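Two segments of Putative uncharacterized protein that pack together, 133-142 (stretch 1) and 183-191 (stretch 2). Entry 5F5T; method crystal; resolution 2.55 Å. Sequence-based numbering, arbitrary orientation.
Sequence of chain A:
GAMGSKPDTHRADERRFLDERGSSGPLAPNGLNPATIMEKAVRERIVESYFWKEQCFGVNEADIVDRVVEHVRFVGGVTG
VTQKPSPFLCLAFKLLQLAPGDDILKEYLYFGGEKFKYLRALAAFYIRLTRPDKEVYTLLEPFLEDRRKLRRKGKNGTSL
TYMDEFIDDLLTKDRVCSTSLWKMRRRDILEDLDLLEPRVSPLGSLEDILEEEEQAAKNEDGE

Stretch 1 (133-142) DKEVYTLLEP
Stretch 2, residues 183-191: KMRRRDILE

This is a contact between a helix and an extended segment that leads into a second helix, in which a tyrosine at the centre is packed by apolar groups and two arginine–carboxylate salt bridges form, one at D133 at the start of the helix and the other at E141 in the 3-10 segment that follows it. Stretch 1 is helical from D133 onward, with phi/psi near -62/-44 from D133 to T138 and -84/-33 at L140, and backbone hydrogen bonds from the N of each residue to the O four residues earlier, beginning with Y137 N to D133 O at 2.9 Å; a 3-10 segment follows at E141 and P142. In stretch 2, K183 to R186 are extended, with psi between 137° and 156°, and R186 occupies the N-cap position before the helix that starts at R187. The two helix axes approach to 11.0 Å at an angle of 106°, so they cross steeply and side chains must span the gap. The register is set by CA pairs: D133 CA lies 5.8 Å from M184 CA, K134 CA 7.4 Å from L190 CA, and Y137 CA 7.8 Å from R187 CA.

D133, V136 and Y137 share a helical face at spacings of three and four residues and point toward stretch 2, and E141, four beyond Y137 in the 3-10 segment, also points toward it. Y137, in the m rotamer with chi2 -67°, offers a broad ring and a polar tip. R187 CG sits over one face, 3.9 Å from the ring centroid and 14° off its normal, a CH-pi contact that uses the aliphatic part of the arginine. L190 (m, t) approaches obliquely, its CD1 3.7 Å from Y137 CD2; the same CD1 comes within 3.8 Å of K134 CA, where the helix backbone itself forms part of the apolar surface. The hydroxyl reaches the extended segment: Y137 OH is 3.1 Å from R185 O, which lies near the ring plane. M184, with chi values m, t, t, is a long, flexible side chain suited to filling the space beside the helix. Its CE meets V136 CG2 at 3.5 Å, its CG lies 3.8 Å from D133 CB, and its SD stands 5.0 Å from the Y137 ring centroid, oblique to it.

The charged pairs are both bidentate. D133 (p, chi2 12°) receives R185 NE at OD2, 2.8 Å, and R185 NH2 at OD1, 3.3 Å, so the carboxylate meets the edge of the guanidinium. R185 starts sideways, and its m, t, m chain brings the end nearer. D133 OD1 also accepts K134 N at 2.6 Å, tying the carboxylate to its own helix. Eight residues on, E141 (m, t, chi3 -17°) takes R187 NE at OE2, 2.7 Å, and R187 NH2 at OE1, 3.0 Å. R187 has chi1 -142° and chi2 -145°, both between wells, then chi3 t; its NH1 donates to E191 OE2 at 2.7 Å, so one guanidinium links two glutamates while its CG covers the tyrosine.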

ATOM      1  N   ASP A 133      -4.960  -8.652  -6.791  1.00 70.96           N
ATOM      2  CA  ASP A 133      -3.601  -8.556  -6.267  1.00 73.90           C
ATOM      3  C   ASP A 133      -2.535  -8.342  -7.342  1.00 76.44           C
ATOM      4  O   ASP A 133      -1.662  -7.481  -7.188  1.00 80.17           O
ATOM      5  CB  ASP A 133      -3.262  -9.811  -5.450  1.00 70.23           C
ATOM      6  CG  ASP A 133      -3.643 -11.097  -6.160  1.00 92.41           C
ATOM      7  OD1 ASP A 133      -3.956 -11.041  -7.367  1.00108.96           O
ATOM      8  OD2 ASP A 133      -3.625 -12.166  -5.510  1.00 86.01           O
ATOM      9  N   LYS A 134      -2.629  -9.087  -8.439  1.00 74.80           N
ATOM     10  CA  LYS A 134      -1.666  -8.956  -9.530  1.00 71.84           C
ATOM     11  C   LYS A 134      -1.677  -7.532 -10.080  1.00 74.58           C
ATOM     12  O   LYS A 134      -0.626  -6.901 -10.257  1.00 83.97           O
ATOM     13  CB  LYS A 134      -1.960  -9.970 -10.634  1.00 74.42           C
ATOM     14  CG  LYS A 134      -1.256  -9.690 -11.952  1.00 87.81           C
ATOM     15  CD  LYS A 134      -1.605 -10.752 -12.983  1.00 91.30           C
ATOM     16  CE  LYS A 134      -1.079 -10.397 -14.365  1.00113.19           C
ATOM     17  NZ  LYS A 134      -1.532 -11.383 -15.388  1.00118.40           N
ATOM     18  N   GLU A 135      -2.881  -7.022 -10.317  1.00 74.86           N
ATOM     19  CA  GLU A 135      -3.055  -5.671 -10.825  1.00 69.62           C
ATOM     20  C   GLU A 135      -2.493  -4.656  -9.844  1.00 73.59           C
ATOM     21  O   GLU A 135      -1.902  -3.661 -10.248  1.00 73.90           O
ATOM     22  CB  GLU A 135      -4.532  -5.386 -11.096  1.00 81.72           C
ATOM     23  CG  GLU A 135      -4.780  -4.392 -12.216  1.00 96.45           C
ATOM     24  CD  GLU A 135      -6.237  -3.990 -12.320  1.00112.21           C
ATOM     25  OE1 GLU A 135      -6.511  -2.844 -12.735  1.00108.25           O
ATOM     26  OE2 GLU A 135      -7.107  -4.821 -11.988  1.00124.91           O
ATOM     27  N   VAL A 136      -2.675  -4.914  -8.555  1.00 61.36           N
ATOM     28  CA  VAL A 136      -2.185  -4.004  -7.529  1.00 65.31           C
ATOM     29  C   VAL A 136      -0.661  -3.930  -7.537  1.00 64.12           C
ATOM     30  O   VAL A 136      -0.083  -2.843  -7.471  1.00 66.00           O
ATOM     31  CB  VAL A 136      -2.671  -4.419  -6.141  1.00 67.55           C
ATOM     32  CG1 VAL A 136      -1.883  -3.684  -5.059  1.00 63.78           C
ATOM     33  CG2 VAL A 136      -4.148  -4.115  -6.012  1.00 70.73           C
ATOM     34  N   TYR A 137      -0.013  -5.088  -7.626  1.00 59.47           N
ATOM     35  CA  TYR A 137       1.441  -5.119  -7.683  1.00 58.41           C
ATOM     36  C   TYR A 137       1.925  -4.369  -8.921  1.00 67.79           C
ATOM     37  O   TYR A 137       2.797  -3.496  -8.828  1.00 69.73           O
ATOM     38  CB  TYR A 137       1.962  -6.557  -7.697  1.00 65.01           C
ATOM     39  CG  TYR A 137       1.855  -7.254  -6.360  1.00 80.51           C
ATOM     40  CD1 TYR A 137       2.617  -6.842  -5.275  1.00 68.50           C
ATOM     41  CD2 TYR A 137       1.005  -8.339  -6.191  1.00 69.76           C
ATOM     42  CE1 TYR A 137       2.518  -7.482  -4.051  1.00 72.49           C
ATOM     43  CE2 TYR A 137       0.900  -8.983  -4.977  1.00 70.28           C
ATOM     44  CZ  TYR A 137       1.657  -8.555  -3.910  1.00 77.31           C
ATOM     45  OH  TYR A 137       1.552  -9.201  -2.699  1.00 91.99           O
ATOM     46  N   THR A 138       1.342  -4.695 -10.074  1.00 68.22           N
ATOM     47  CA  THR A 138       1.779  -4.100 -11.338  1.00 71.26           C
ATOM     48  C   THR A 138       1.583  -2.582 -11.362  1.00 73.71           C
ATOM     49  O   THR A 138       2.443  -1.851 -11.845  1.00 75.82           O
ATOM     50  CB  THR A 138       1.047  -4.712 -12.550  1.00 59.26           C
ATOM     51  OG1 THR A 138      -0.367  -4.563 -12.384  1.00 96.30           O
ATOM     52  CG2 THR A 138       1.385  -6.185 -12.692  1.00 67.21           C
ATOM     53  N   LEU A 139       0.444  -2.114 -10.855  1.00 65.81           N
ATOM     54  CA  LEU A 139       0.142  -0.683 -10.841  1.00 68.68           C
ATOM     55  C   LEU A 139       0.970   0.095  -9.834  1.00 57.28           C
ATOM     56  O   LEU A 139       1.492   1.159 -10.154  1.00 75.49           O
ATOM     57  CB  LEU A 139      -1.344  -0.442 -10.549  1.00 61.98           C
ATOM     58  CG  LEU A 139      -2.361  -0.895 -11.597  1.00 70.78           C
ATOM     59  CD1 LEU A 139      -3.760  -0.919 -11.005  1.00 66.07           C
ATOM     60  CD2 LEU A 139      -2.302   0.018 -12.806  1.00 73.32           C
ATOM     61  N   LEU A 140       1.075  -0.423  -8.613  1.00 75.19           N
ATOM     62  CA  LEU A 140       1.690   0.338  -7.528  1.00 57.23           C
ATOM     63  C   LEU A 140       3.213   0.258  -7.480  1.00 60.09           C
ATOM     64  O   LEU A 140       3.865   1.229  -7.109  1.00 59.09           O
ATOM     65  CB  LEU A 140       1.128  -0.110  -6.181  1.00 51.92           C
ATOM     66  CG  LEU A 140      -0.375   0.076  -6.005  1.00 56.18           C
ATOM     67  CD1 LEU A 140      -0.769  -0.129  -4.550  1.00 50.43           C
ATOM     68  CD2 LEU A 140      -0.795   1.448  -6.496  1.00 46.71           C
ATOM     69  N   GLU A 141       3.786  -0.879  -7.865  1.00 70.03           N
ATOM     70  CA  GLU A 141       5.237  -1.040  -7.737  1.00 66.60           C
ATOM     71  C   GLU A 141       6.092   0.011  -8.473  1.00 65.27           C
ATOM     72  O   GLU A 141       7.165   0.360  -7.984  1.00 69.46           O
ATOM     73  CB  GLU A 141       5.654  -2.441  -8.192  1.00 56.36           C
ATOM     74  CG  GLU A 141       5.394  -3.509  -7.141  1.00 70.42           C
ATOM     75  CD  GLU A 141       5.959  -4.864  -7.513  1.00 80.17           C
ATOM     76  OE1 GLU A 141       6.280  -5.078  -8.701  1.00 86.66           O
ATOM     77  OE2 GLU A 141       6.081  -5.717  -6.608  1.00 82.90           O
ATOM     78  N   PRO A 142       5.627   0.535  -9.627  1.00 69.03           N
ATOM     79  CA  PRO A 142       6.468   1.575 -10.235  1.00 53.17           C
ATOM     80  C   PRO A 142       6.673   2.811  -9.361  1.00 61.95           C
ATOM     81  O   PRO A 142       7.684   3.498  -9.509  1.00 75.05           O
ATOM     82  CB  PRO A 142       5.697   1.944 -11.504  1.00 53.88           C
ATOM     83  CG  PRO A 142       4.977   0.702 -11.865  1.00 63.03           C
ATOM     84  CD  PRO A 142       4.570   0.089 -10.555  1.00 65.67           C
ATOM     85  N   LYS A 183      -6.737  -9.489   2.228  1.00 64.72           N
ATOM     86  CA  LYS A 183      -5.540 -10.310   2.169  1.00 70.45           C
ATOM     87  C   LYS A 183      -5.228 -10.711   0.731  1.00 77.12           C
ATOM     88  O   LYS A 183      -6.113 -11.119  -0.017  1.00 90.05           O
ATOM     89  CB  LYS A 183      -5.695 -11.540   3.066  1.00 68.00           C
ATOM     90  CG  LYS A 183      -5.761 -11.205   4.559  1.00 85.47           C
ATOM     91  CD  LYS A 183      -6.328 -12.355   5.374  1.00110.34           C
ATOM     92  CE  LYS A 183      -6.546 -11.968   6.831  1.00113.86           C
ATOM     93  NZ  LYS A 183      -5.535 -12.648   7.692  1.00119.93           N
ATOM     94  N   MET A 184      -3.951 -10.638   0.376  1.00 79.36           N
ATOM     95  CA  MET A 184      -3.503 -10.867  -0.992  1.00 57.48           C
ATOM     96  C   MET A 184      -2.610 -12.086  -1.045  1.00 71.23           C
ATOM     97  O   MET A 184      -2.028 -12.481  -0.033  1.00 80.24           O
ATOM     98  CB  MET A 184      -2.718  -9.669  -1.522  1.00 65.22           C
ATOM     99  CG  MET A 184      -3.541  -8.464  -1.912  1.00 75.84           C
ATOM    100  SD  MET A 184      -2.519  -7.177  -2.667  1.00 73.24           S
ATOM    101  CE  MET A 184      -3.801  -6.057  -3.181  1.00136.07           C
ATOM    102  N   ARG A 185      -2.524 -12.709  -2.212  1.00 71.18           N
ATOM    103  CA  ARG A 185      -1.496 -13.709  -2.405  1.00 77.63           C
ATOM    104  C   ARG A 185      -0.175 -12.953  -2.374  1.00 65.19           C
ATOM    105  O   ARG A 185      -0.070 -11.855  -2.920  1.00 63.26           O
ATOM    106  CB  ARG A 185      -1.683 -14.466  -3.719  1.00 78.98           C
ATOM    107  CG  ARG A 185      -3.083 -15.023  -3.933  1.00 81.97           C
ATOM    108  CD  ARG A 185      -3.184 -15.743  -5.270  1.00 67.52           C
ATOM    109  NE  ARG A 185      -3.345 -14.790  -6.364  1.00 86.85           N
ATOM    110  CZ  ARG A 185      -3.898 -15.073  -7.539  1.00 82.52           C
ATOM    111  NH1 ARG A 185      -4.342 -16.294  -7.792  1.00 91.35           N
ATOM    112  NH2 ARG A 185      -4.000 -14.129  -8.463  1.00 78.52           N
ATOM    113  N   ARG A 186       0.813 -13.508  -1.687  1.00 69.64           N
ATOM    114  CA  ARG A 186       2.124 -12.881  -1.608  1.00 68.31           C
ATOM    115  C   ARG A 186       2.759 -12.833  -2.992  1.00 77.87           C
ATOM    116  O   ARG A 186       2.438 -13.655  -3.854  1.00 80.94           O
ATOM    117  CB  ARG A 186       3.020 -13.630  -0.627  1.00 71.57           C
ATOM    118  CG  ARG A 186       2.567 -13.525   0.809  1.00 71.13           C
ATOM    119  CD  ARG A 186       3.647 -14.007   1.751  1.00 81.32           C
ATOM    120  NE  ARG A 186       3.353 -15.346   2.246  1.00 97.70           N
ATOM    121  CZ  ARG A 186       3.823 -16.462   1.706  1.00 81.83           C
ATOM    122  NH1 ARG A 186       4.625 -16.402   0.655  1.00 95.18           N
ATOM    123  NH2 ARG A 186       3.496 -17.635   2.225  1.00 85.14           N
ATOM    124  N   ARG A 187       3.656 -11.876  -3.204  1.00 72.38           N
ATOM    125  CA  ARG A 187       4.248 -11.680  -4.520  1.00 73.56           C
ATOM    126  C   ARG A 187       4.985 -12.930  -4.991  1.00 77.15           C
ATOM    127  O   ARG A 187       4.903 -13.299  -6.164  1.00 78.22           O
ATOM    128  CB  ARG A 187       5.196 -10.483  -4.513  1.00 64.98           C
ATOM    129  CG  ARG A 187       5.146  -9.670  -5.793  1.00 74.57           C
ATOM    130  CD  ARG A 187       6.504  -9.100  -6.158  1.00 66.64           C
ATOM    131  NE  ARG A 187       6.430  -8.292  -7.371  1.00 66.99           N
ATOM    132  CZ  ARG A 187       6.790  -8.717  -8.578  1.00 81.35           C
ATOM    133  NH1 ARG A 187       7.248  -9.952  -8.743  1.00 83.75           N
ATOM    134  NH2 ARG A 187       6.689  -7.906  -9.622  1.00 79.65           N
ATOM    135  N   ASP A 188       5.690 -13.588  -4.075  1.00 63.42           N
ATOM    136  CA  ASP A 188       6.422 -14.803  -4.421  1.00 74.25           C
ATOM    137  C   ASP A 188       5.474 -15.918  -4.870  1.00 81.42           C
ATOM    138  O   ASP A 188       5.843 -16.752  -5.696  1.00 91.92           O
ATOM    139  CB  ASP A 188       7.287 -15.282  -3.250  1.00 77.88           C
ATOM    140  CG  ASP A 188       6.484 -15.548  -1.999  1.00 84.08           C
ATOM    141  OD1 ASP A 188       5.344 -15.057  -1.912  1.00 95.40           O
ATOM    142  OD2 ASP A 188       6.995 -16.251  -1.102  1.00 94.96           O
ATOM    143  N   ILE A 189       4.266 -15.947  -4.310  1.00 75.13           N
ATOM    144  CA  ILE A 189       3.254 -16.909  -4.742  1.00 78.69           C
ATOM    145  C   ILE A 189       2.867 -16.646  -6.198  1.00 86.94           C
ATOM    146  O   ILE A 189       2.796 -17.575  -7.005  1.00 91.68           O
ATOM    147  CB  ILE A 189       1.996 -16.879  -3.838  1.00 78.88           C
ATOM    148  CG1 ILE A 189       2.112 -17.914  -2.714  1.00 82.38           C
ATOM    149  CG2 ILE A 189       0.752 -17.244  -4.629  1.00 73.22           C
ATOM    150  CD1 ILE A 189       3.411 -17.874  -1.946  1.00 91.94           C
ATOM    151  N   LEU A 190       2.633 -15.378  -6.528  1.00 71.30           N
ATOM    152  CA  LEU A 190       2.301 -14.984  -7.896  1.00 75.50           C
ATOM    153  C   LEU A 190       3.435 -15.334  -8.857  1.00 84.32           C
ATOM    154  O   LEU A 190       3.195 -15.795  -9.974  1.00 89.97           O
ATOM    155  CB  LEU A 190       2.005 -13.483  -7.957  1.00 70.90           C
ATOM    156  CG  LEU A 190       0.775 -12.985  -7.193  1.00 78.09           C
ATOM    157  CD1 LEU A 190       0.320 -11.624  -7.694  1.00 79.68           C
ATOM    158  CD2 LEU A 190      -0.364 -13.990  -7.307  1.00 77.97           C
ATOM    159  N   GLU A 191       4.668 -15.127  -8.405  1.00 80.26           N
ATOM    160  CA  GLU A 191       5.848 -15.421  -9.208  1.00 77.14           C
ATOM    161  C   GLU A 191       5.958 -16.920  -9.460  1.00 81.07           C
ATOM    162  O   GLU A 191       6.282 -17.358 -10.566  1.00 86.78           O
ATOM    163  CB  GLU A 191       7.110 -14.899  -8.513  1.00 78.98           C
ATOM    164  CG  GLU A 191       7.191 -13.381  -8.450  1.00 92.88           C
ATOM    165  CD  GLU A 191       8.426 -12.874  -7.719  1.00 98.26           C
ATOM    166  OE1 GLU A 191       9.458 -13.577  -7.712  1.00 91.80           O
ATOM    167  OE2 GLU A 191       8.355 -11.768  -7.141  1.00 99.77           O
TER